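Local coordinates for protein 4'-phospho-dehydrooxetanocin synthase (Bacillus megaterium, PDB 5UL3) that catalyses the oxidative ring contraction of dAMP to an oxetane aldehyde in oxetanocin A biosynthesis, using cobalamin, a [4Fe-4S] cluster and S-adenosylmethionine, at residues Arg77-Asn82 and Pro90-Ile95; Trp412-Leu417 and Glu512-Leu517. All blocks are in the same frame, centred on the assembly; numbering follows the deposited sequence.

Contact 1 is a surface contact carried by an arginine and two aromatic rings, joining residues 77-82 and 90-95; contact 2 is a buried, largely apolar helix crossing between 412-417 and 512-517. Their centres are about 50 Å apart and their nearest atoms about 31 Å apart, so they do not touch. Both loops of contact 1 lie between strands 69-73 and 102-106, neighbours in a four-stranded antiparallel sheet; contact 2 lies within the radical SAM core. Their centres lie about 38 Å and about 30 Å from the centre of the chain respectively. Both lie away from the cobalamin and iron-sulfur sites.

Contact 1 (Arg77-Asn82 and Pro90-Ile95); sequences RDLREN and PSWYEI
Arg80 lies across Tyr93 at about a right angle, and the aliphatic part of the arginine makes the close packing here. Its CB sits over one face of the phenol ring, 4.1 Å from the ring centroid, a CH-pi contact, while Arg80 CG comes within 3.7 Å of Tyr93 CB. An arginine suits the place because its methylenes can cover an aromatic face while its charged end reaches on to polar atoms. The chain bends at chi3 (-55°), which swings NE away from a straight course. Arg80 NH1 donates to Glu94 O at 2.8 Å, in the plane of both the guanidinium and the carbonyl, with a weaker bond to Ile95 O. Arg80 NE and NH2 both donate to Asp78 OD2, NE to its syn lone pair at 2.8 Å; held at both edges, the guanidinium should have little freedom to rotate. Asp78 OD1 also accepts from Arg80 N, forming an Asx turn that opens the 3-10 segment 79-81. The two loops flank helix 83-88, which connects strands 69-73 and 102-106, neighbours in the four-stranded antiparallel sheet. One residue earlier, Leu79 CG lies 4.0 Å from Trp92 CH2, and Trp92 packs edge-to-face on Phe105 of strand 102-106. The indole suits a boundary between oil and water: its NE1 donates to a water that in turn donates to Arg80 O and Asn82 O. The looser side is at Glu94 and Ile95, exposed and poorly ordered, where the arginine holds backbone carbonyls and the two side chains contribute little.

Contact 2 (Trp412-Leu417 and Glu512-Leu517); sequences WNVERL and ELYDKL
Tyr514 reaches from helix 510-519 to Asn413 and Val414 on helix 410-426, within the radical SAM core, a partial triose phosphate isomerase barrel. The short segments cross at 106°, their axes 9.9 Å apart, a separation bridged here by the tyrosine ring. Leucine completes the apolar base: Leu417 CD2 meets Leu513 CD2 at 3.9 Å, the two side chains crossing at about a right angle, and Leu461 of helix 452-464 also packs on Leu417. Asn413 spends its amide elsewhere, OD1 accepting from Glu405 N and ND2 donating to Thr409 O. Starting at the root of the tyrosine, Tyr514 CB touches Leu417 CD2 at 4.0 Å and lies near Val414 CG2. CG is anti to the backbone N (chi1 -177°), which starts the ring on its way towards the other helix. Along the ring, Tyr514 CG and CD2 lie against Val414 CG2, the latter at 3.9 Å; the beta-branched valine presents a methyl close to its own backbone. Farther out, Tyr514 CE1 and CZ approach Asn413 CB, CZ at 3.4 Å. At the tip, Tyr514 OH lies 3.2 Å from Asn413 CB.

Contact 1 (Arg77-Asn82 and Pro90-Ile95)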
ATOM      1  N   ARG A  77      17.518  23.758 -13.282  1.00 33.56           N
ATOM      2  CA  ARG A  77      18.689  23.254 -12.593  1.00 27.04           C
ATOM      3  C   ARG A  77      19.945  23.564 -13.397  1.00 29.30           C
ATOM      4  O   ARG A  77      19.923  23.541 -14.629  1.00 29.61           O
ATOM      5  CB  ARG A  77      18.587  21.741 -12.340  1.00 30.43           C
ATOM      6  CG  ARG A  77      19.654  21.237 -11.373  1.00 34.23           C
ATOM      7  CD  ARG A  77      19.409  19.821 -10.881  1.00 37.91           C
ATOM      8  NE  ARG A  77      19.763  18.823 -11.885  1.00 35.78           N
ATOM      9  CZ  ARG A  77      19.834  17.516 -11.636  1.00 41.75           C
ATOM     10  NH1 ARG A  77      20.164  16.669 -12.598  1.00 34.61           N
ATOM     11  NH2 ARG A  77      19.566  17.056 -10.424  1.00 45.98           N
ATOM     12  N   ASP A  78      21.018  23.869 -12.673  1.00 30.98           N
ATOM     13  CA  ASP A  78      22.351  24.023 -13.249  1.00 32.35           C
ATOM     14  C   ASP A  78      22.645  22.869 -14.191  1.00 29.33           C
ATOM     15  O   ASP A  78      22.621  21.703 -13.788  1.00 31.24           O
ATOM     16  CB  ASP A  78      23.388  24.078 -12.118  1.00 34.02           C
ATOM     17  CG  ASP A  78      24.817  24.373 -12.615  1.00 36.46           C
ATOM     18  OD1 ASP A  78      25.027  24.560 -13.829  1.00 34.98           O
ATOM     19  OD2 ASP A  78      25.733  24.402 -11.766  1.00 44.06           O
ATOM     20  N   LEU A  79      22.907  23.207 -15.453  1.00 30.44           N
ATOM     21  CA  LEU A  79      23.215  22.197 -16.459  1.00 33.26           C
ATOM     22  C   LEU A  79      24.423  21.344 -16.075  1.00 30.24           C
ATOM     23  O   LEU A  79      24.544  20.197 -16.523  1.00 29.69           O
ATOM     24  CB  LEU A  79      23.456  22.890 -17.796  1.00 31.28           C
ATOM     25  CG  LEU A  79      23.401  22.109 -19.086  1.00 35.40           C
ATOM     26  CD1 LEU A  79      22.086  21.373 -19.149  1.00 31.22           C
ATOM     27  CD2 LEU A  79      23.512  23.115 -20.234  1.00 34.94           C
ATOM     28  N   ARG A  80      25.326  21.870 -15.251  1.00 28.30           N
ATOM     29  CA  ARG A  80      26.495  21.083 -14.873  1.00 29.48           C
ATOM     30  C   ARG A  80      26.121  19.822 -14.097  1.00 35.00           C
ATOM     31  O   ARG A  80      26.934  18.899 -14.011  1.00 28.00           O
ATOM     32  CB  ARG A  80      27.468  21.954 -14.072  1.00 32.83           C
ATOM     33  CG  ARG A  80      27.918  23.194 -14.870  1.00 35.09           C
ATOM     34  CD  ARG A  80      28.881  24.078 -14.074  1.00 37.00           C
ATOM     35  NE  ARG A  80      28.309  24.460 -12.783  1.00 47.96           N
ATOM     36  CZ  ARG A  80      28.998  25.014 -11.790  1.00 57.06           C
ATOM     37  NH1 ARG A  80      30.298  25.260 -11.933  1.00 53.82           N
ATOM     38  NH2 ARG A  80      28.389  25.319 -10.651  1.00 50.54           N
ATOM     39  N   GLU A  81      24.904  19.740 -13.561  1.00 29.83           N
ATOM     40  CA  GLU A  81      24.466  18.546 -12.848  1.00 30.74           C
ATOM     41  C   GLU A  81      23.751  17.535 -13.743  1.00 25.16           C
ATOM     42  O   GLU A  81      23.318  16.492 -13.248  1.00 28.67           O
ATOM     43  CB  GLU A  81      23.554  18.942 -11.675  1.00 34.40           C
ATOM     44  CG  GLU A  81      24.250  19.799 -10.637  1.00 38.03           C
ATOM     45  CD  GLU A  81      23.299  20.368  -9.602  1.00 49.50           C
ATOM     46  OE1 GLU A  81      22.303  19.690  -9.264  1.00 41.56           O
ATOM     47  OE2 GLU A  81      23.548  21.498  -9.129  1.00 49.30           O
ATOM     48  N   ASN A  82      23.623  17.815 -15.029  1.00 23.69           N
ATOM     49  CA  ASN A  82      22.909  16.933 -15.963  1.00 23.83           C
ATOM     50  C   ASN A  82      23.617  15.580 -16.072  1.00 25.73           C
ATOM     51  O   ASN A  82      24.803  15.531 -16.443  1.00 25.97           O
ATOM     52  CB  ASN A  82      22.833  17.658 -17.314  1.00 24.91           C
ATOM     53  CG  ASN A  82      22.119  16.868 -18.387  1.00 21.65           C
ATOM     54  OD1 ASN A  82      22.375  15.687 -18.595  1.00 22.09           O
ATOM     55  ND2 ASN A  82      21.230  17.539 -19.104  1.00 22.12           N
ATOM     56  N   PRO A  90      32.684  13.681 -18.736  1.00 26.09           N
ATOM     57  CA  PRO A  90      32.737  14.025 -17.304  1.00 29.21           C
ATOM     58  C   PRO A  90      33.399  15.364 -17.003  1.00 29.74           C
ATOM     59  O   PRO A  90      33.269  15.864 -15.879  1.00 30.39           O
ATOM     60  CB  PRO A  90      33.542  12.864 -16.697  1.00 28.79           C
ATOM     61  CG  PRO A  90      33.374  11.746 -17.667  1.00 39.83           C
ATOM     62  CD  PRO A  90      33.293  12.374 -19.020  1.00 31.00           C
ATOM     63  N   SER A  91      34.120  15.960 -17.947  1.00 27.05           N
ATOM     64  CA  SER A  91      34.741  17.259 -17.717  1.00 28.45           C
ATOM     65  C   SER A  91      34.312  18.287 -18.747  1.00 30.41           C
ATOM     66  O   SER A  91      35.106  19.137 -19.142  1.00 28.20           O
ATOM     67  CB  SER A  91      36.271  17.163 -17.722  1.00 33.84           C
ATOM     68  OG  SER A  91      36.752  16.349 -16.673  1.00 30.64           O
ATOM     69  N   TRP A  92      33.057  18.243 -19.213  1.00 24.08           N
ATOM     70  CA  TRP A  92      32.699  19.216 -20.232  1.00 24.23           C
ATOM     71  C   TRP A  92      32.606  20.633 -19.674  1.00 25.60           C
ATOM     72  O   TRP A  92      32.766  21.593 -20.440  1.00 30.07           O
ATOM     73  CB  TRP A  92      31.382  18.845 -20.925  1.00 27.93           C
ATOM     74  CG  TRP A  92      30.148  18.970 -20.076  1.00 26.87           C
ATOM     75  CD1 TRP A  92      29.551  17.979 -19.338  1.00 26.64           C
ATOM     76  CD2 TRP A  92      29.343  20.147 -19.891  1.00 24.40           C
ATOM     77  NE1 TRP A  92      28.440  18.476 -18.697  1.00 26.70           N
ATOM     78  CE2 TRP A  92      28.281  19.797 -19.026  1.00 28.02           C
ATOM     79  CE3 TRP A  92      29.421  21.462 -20.368  1.00 26.43           C
ATOM     80  CZ2 TRP A  92      27.305  20.715 -18.620  1.00 30.22           C
ATOM     81  CZ3 TRP A  92      28.441  22.377 -19.967  1.00 34.26           C
ATOM     82  CH2 TRP A  92      27.402  21.992 -19.099  1.00 33.97           C
ATOM     83  N   TYR A  93      32.374  20.789 -18.377  1.00 24.83           N
ATOM     84  CA  TYR A  93      31.992  22.086 -17.821  1.00 32.51           C
ATOM     85  C   TYR A  93      33.098  22.675 -16.947  1.00 36.59           C
ATOM     86  O   TYR A  93      34.053  21.998 -16.562  1.00 36.39           O
ATOM     87  CB  TYR A  93      30.703  21.948 -17.005  1.00 31.87           C
ATOM     88  CG  TYR A  93      30.840  20.945 -15.895  1.00 32.61           C
ATOM     89  CD1 TYR A  93      31.290  21.331 -14.644  1.00 37.31           C
ATOM     90  CD2 TYR A  93      30.539  19.605 -16.102  1.00 30.05           C
ATOM     91  CE1 TYR A  93      31.434  20.422 -13.632  1.00 33.42           C
ATOM     92  CE2 TYR A  93      30.672  18.679 -15.085  1.00 32.95           C
ATOM     93  CZ  TYR A  93      31.118  19.098 -13.848  1.00 38.50           C
ATOM     94  OH  TYR A  93      31.257  18.187 -12.828  1.00 45.65           O
ATOM     95  N   GLU A  94      32.946  23.963 -16.624  1.00 36.57           N
ATOM     96  CA  GLU A  94      33.869  24.656 -15.729  1.00 50.43           C
ATOM     97  C   GLU A  94      33.382  24.522 -14.289  1.00 55.89           C
ATOM     98  O   GLU A  94      32.249  24.908 -13.976  1.00 56.70           O
ATOM     99  CB  GLU A  94      33.992  26.127 -16.113  1.00 45.22           C
ATOM    100  CG  GLU A  94      34.541  26.378 -17.494  1.00 49.64           C
ATOM    101  CD  GLU A  94      34.331  27.813 -17.928  1.00 76.83           C
ATOM    102  OE1 GLU A  94      33.286  28.392 -17.557  1.00 86.22           O
ATOM    103  OE2 GLU A  94      35.212  28.367 -18.626  1.00 82.82           O
ATOM    104  N   ILE A  95      34.243  23.982 -13.418  1.00 58.85           N
ATOM    105  CA  ILE A  95      33.875  23.733 -12.023  1.00 55.11           C
ATOM    106  C   ILE A  95      33.588  25.035 -11.286  1.00 58.27           C
ATOM    107  O   ILE A  95      32.806  25.058 -10.326  1.00 63.36           O
ATOM    108  CB  ILE A  95      34.984  22.919 -11.320  1.00 61.65           C
ATOM    109  CG1 ILE A  95      35.141  21.544 -11.970  1.00 67.53           C
ATOM    110  CG2 ILE A  95      34.695  22.748  -9.831  1.00 60.80           C
ATOM    111  CD1 ILE A  95      35.957  20.568 -11.133  1.00 60.35           C
TER
HETATM  112  O   HOH W   1      26.899  17.358 -16.557  1.00 25.93           O

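Contact 2 (Trp412-Leu417 and Glu512-Leu517)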
ATOM      1  N   TRP A 412      12.652   8.861  26.120  1.00 29.55           N
ATOM      2  CA  TRP A 412      12.411   8.450  24.737  1.00 31.68           C
ATOM      3  C   TRP A 412      10.914   8.396  24.437  1.00 32.24           C
ATOM      4  O   TRP A 412      10.467   8.828  23.362  1.00 30.98           O
ATOM      5  CB  TRP A 412      13.051   7.084  24.482  1.00 32.95           C
ATOM      6  CG  TRP A 412      12.875   6.515  23.089  1.00 31.23           C
ATOM      7  CD1 TRP A 412      13.777   6.579  22.068  1.00 35.16           C
ATOM      8  CD2 TRP A 412      11.731   5.816  22.569  1.00 31.41           C
ATOM      9  NE1 TRP A 412      13.280   5.950  20.956  1.00 36.87           N
ATOM     10  CE2 TRP A 412      12.019   5.485  21.229  1.00 29.42           C
ATOM     11  CE3 TRP A 412      10.489   5.440  23.106  1.00 29.68           C
ATOM     12  CZ2 TRP A 412      11.132   4.778  20.427  1.00 30.14           C
ATOM     13  CZ3 TRP A 412       9.598   4.737  22.298  1.00 32.26           C
ATOM     14  CH2 TRP A 412       9.929   4.417  20.970  1.00 32.23           C
ATOM     15  N   ASN A 413      10.126   7.873  25.381  1.00 28.61           N
ATOM     16  CA  ASN A 413       8.685   7.754  25.171  1.00 29.72           C
ATOM     17  C   ASN A 413       8.004   9.115  25.180  1.00 31.40           C
ATOM     18  O   ASN A 413       7.059   9.346  24.415  1.00 26.99           O
ATOM     19  CB  ASN A 413       8.066   6.845  26.238  1.00 28.45           C
ATOM     20  CG  ASN A 413       8.309   5.368  25.964  1.00 30.69           C
ATOM     21  OD1 ASN A 413       7.626   4.766  25.148  1.00 26.38           O
ATOM     22  ND2 ASN A 413       9.276   4.775  26.658  1.00 27.32           N
ATOM     23  N   VAL A 414       8.469  10.030  26.033  1.00 30.85           N
ATOM     24  CA  VAL A 414       7.901  11.374  26.043  1.00 30.70           C
ATOM     25  C   VAL A 414       8.234  12.114  24.747  1.00 34.30           C
ATOM     26  O   VAL A 414       7.390  12.837  24.202  1.00 27.96           O
ATOM     27  CB  VAL A 414       8.361  12.149  27.294  1.00 28.61           C
ATOM     28  CG1 VAL A 414       7.873  13.595  27.224  1.00 30.85           C
ATOM     29  CG2 VAL A 414       7.806  11.472  28.552  1.00 30.37           C
ATOM     30  N   GLU A 415       9.453  11.944  24.233  0.50 29.85           N
ATOM     31  CA  GLU A 415       9.786  12.538  22.941  0.50 33.85           C
ATOM     32  C   GLU A 415       9.000  11.879  21.812  0.50 31.39           C
ATOM     33  O   GLU A 415       8.657  12.540  20.825  0.50 29.73           O
ATOM     34  CB  GLU A 415      11.298  12.438  22.691  0.50 33.44           C
ATOM     35  CG  GLU A 415      11.799  13.178  21.445  0.50 37.72           C
ATOM     36  CD  GLU A 415      11.674  14.695  21.555  0.50 38.09           C
ATOM     37  OE1 GLU A 415      11.323  15.337  20.542  0.50 42.73           O
ATOM     38  OE2 GLU A 415      11.925  15.246  22.648  0.50 39.93           O
ATOM     39  N   ARG A 416       8.687  10.589  21.951  1.00 26.18           N
ATOM     40  CA  ARG A 416       7.851   9.913  20.971  1.00 28.71           C
ATOM     41  C   ARG A 416       6.437  10.489  20.971  1.00 28.40           C
ATOM     42  O   ARG A 416       5.848  10.708  19.904  1.00 25.39           O
ATOM     43  CB  ARG A 416       7.840   8.415  21.268  1.00 33.06           C
ATOM     44  CG  ARG A 416       7.418   7.534  20.125  1.00 36.73           C
ATOM     45  CD  ARG A 416       7.928   8.068  18.783  1.00 32.87           C
ATOM     46  NE  ARG A 416       9.355   7.855  18.563  1.00 34.17           N
ATOM     47  CZ  ARG A 416       9.865   6.799  17.931  1.00 28.96           C
ATOM     48  NH1 ARG A 416       9.074   5.841  17.477  1.00 27.45           N
ATOM     49  NH2 ARG A 416      11.169   6.699  17.752  1.00 29.29           N
ATOM     50  N   LEU A 417       5.880  10.755  22.161  1.00 25.42           N
ATOM     51  CA  LEU A 417       4.554  11.372  22.235  1.00 26.59           C
ATOM     52  C   LEU A 417       4.559  12.755  21.592  1.00 29.05           C
ATOM     53  O   LEU A 417       3.625  13.111  20.859  1.00 27.41           O
ATOM     54  CB  LEU A 417       4.092  11.452  23.690  1.00 28.47           C
ATOM     55  CG  LEU A 417       2.722  12.094  23.895  1.00 26.55           C
ATOM     56  CD1 LEU A 417       1.643  11.247  23.236  1.00 30.51           C
ATOM     57  CD2 LEU A 417       2.457  12.259  25.391  1.00 30.82           C
ATOM     58  N   GLU A 512       3.562  15.380  31.470  1.00 35.72           N
ATOM     59  CA  GLU A 512       2.360  15.285  32.291  1.00 40.30           C
ATOM     60  C   GLU A 512       1.277  14.486  31.577  1.00 42.54           C
ATOM     61  O   GLU A 512       0.616  13.634  32.185  1.00 38.87           O
ATOM     62  CB  GLU A 512       1.847  16.683  32.648  1.00 46.77           C
ATOM     63  CG  GLU A 512       2.770  17.484  33.566  1.00 59.88           C
ATOM     64  CD  GLU A 512       2.270  18.908  33.827  1.00 66.28           C
ATOM     65  OE1 GLU A 512       1.522  19.456  32.989  1.00 49.95           O
ATOM     66  OE2 GLU A 512       2.626  19.478  34.881  1.00 70.13           O
ATOM     67  N   LEU A 513       1.086  14.754  30.282  1.00 37.98           N
ATOM     68  CA  LEU A 513       0.118  13.995  29.502  1.00 37.33           C
ATOM     69  C   LEU A 513       0.484  12.520  29.477  1.00 31.91           C
ATOM     70  O   LEU A 513      -0.369  11.650  29.691  1.00 35.58           O
ATOM     71  CB  LEU A 513       0.048  14.554  28.080  1.00 36.79           C
ATOM     72  CG  LEU A 513      -0.857  13.772  27.131  1.00 36.08           C
ATOM     73  CD1 LEU A 513      -2.285  13.782  27.650  1.00 37.12           C
ATOM     74  CD2 LEU A 513      -0.774  14.365  25.720  1.00 38.44           C
ATOM     75  N   TYR A 514       1.758  12.224  29.201  1.00 32.01           N
ATOM     76  CA  TYR A 514       2.240  10.846  29.195  1.00 32.69           C
ATOM     77  C   TYR A 514       1.980  10.156  30.528  1.00 35.05           C
ATOM     78  O   TYR A 514       1.437   9.048  30.567  1.00 34.27           O
ATOM     79  CB  TYR A 514       3.733  10.824  28.865  1.00 30.13           C
ATOM     80  CG  TYR A 514       4.342   9.450  28.756  1.00 32.17           C
ATOM     81  CD1 TYR A 514       4.208   8.700  27.591  1.00 30.12           C
ATOM     82  CD2 TYR A 514       5.094   8.914  29.797  1.00 34.88           C
ATOM     83  CE1 TYR A 514       4.777   7.443  27.478  1.00 27.46           C
ATOM     84  CE2 TYR A 514       5.672   7.659  29.690  1.00 34.17           C
ATOM     85  CZ  TYR A 514       5.507   6.925  28.541  1.00 27.38           C
ATOM     86  OH  TYR A 514       6.085   5.688  28.445  1.00 32.18           O
ATOM     87  N   ASP A 515       2.373  10.795  31.633  0.50 36.54           N
ATOM     88  CA  ASP A 515       2.217  10.162  32.942  0.50 39.18           C
ATOM     89  C   ASP A 515       0.751   9.902  33.261  0.50 39.04           C
ATOM     90  O   ASP A 515       0.402   8.847  33.805  0.50 40.74           O
ATOM     91  CB  ASP A 515       2.861  11.028  34.026  0.50 39.56           C
ATOM     92  CG  ASP A 515       4.373  10.942  34.020  0.50 41.72           C
ATOM     93  OD1 ASP A 515       4.910   9.909  33.567  0.50 39.42           O
ATOM     94  OD2 ASP A 515       5.024  11.906  34.478  0.50 45.47           O
ATOM     95  N   LYS A 516      -0.128  10.845  32.916  1.00 36.99           N
ATOM     96  CA  LYS A 516      -1.543  10.673  33.228  1.00 34.32           C
ATOM     97  C   LYS A 516      -2.170   9.550  32.406  1.00 39.16           C
ATOM     98  O   LYS A 516      -2.979   8.776  32.929  1.00 42.00           O
ATOM     99  CB  LYS A 516      -2.286  11.986  33.019  1.00 39.47           C
ATOM    100  CG  LYS A 516      -2.139  12.964  34.183  1.00 49.53           C
ATOM    101  CD  LYS A 516      -2.744  14.318  33.836  1.00 49.34           C
ATOM    102  CE  LYS A 516      -2.592  15.330  34.967  1.00 63.42           C
ATOM    103  NZ  LYS A 516      -3.598  15.121  36.047  1.00 72.79           N
ATOM    104  N   LEU A 517      -1.812   9.435  31.121  1.00 37.98           N
ATOM    105  CA  LEU A 517      -2.385   8.363  30.310  1.00 32.78           C
ATOM    106  C   LEU A 517      -1.847   6.989  30.691  1.00 35.59           C
ATOM    107  O   LEU A 517      -2.536   5.992  30.467  1.00 37.61           O
ATOM    108  CB  LEU A 517      -2.149   8.643  28.822  1.00 31.30           C
ATOM    109  CG  LEU A 517      -3.027   9.768  28.266  1.00 34.75           C
ATOM    110  CD1 LEU A 517      -2.574  10.184  26.877  1.00 32.80           C
ATOM    111  CD2 LEU A 517      -4.476   9.332  28.248  1.00 34.93           C
TER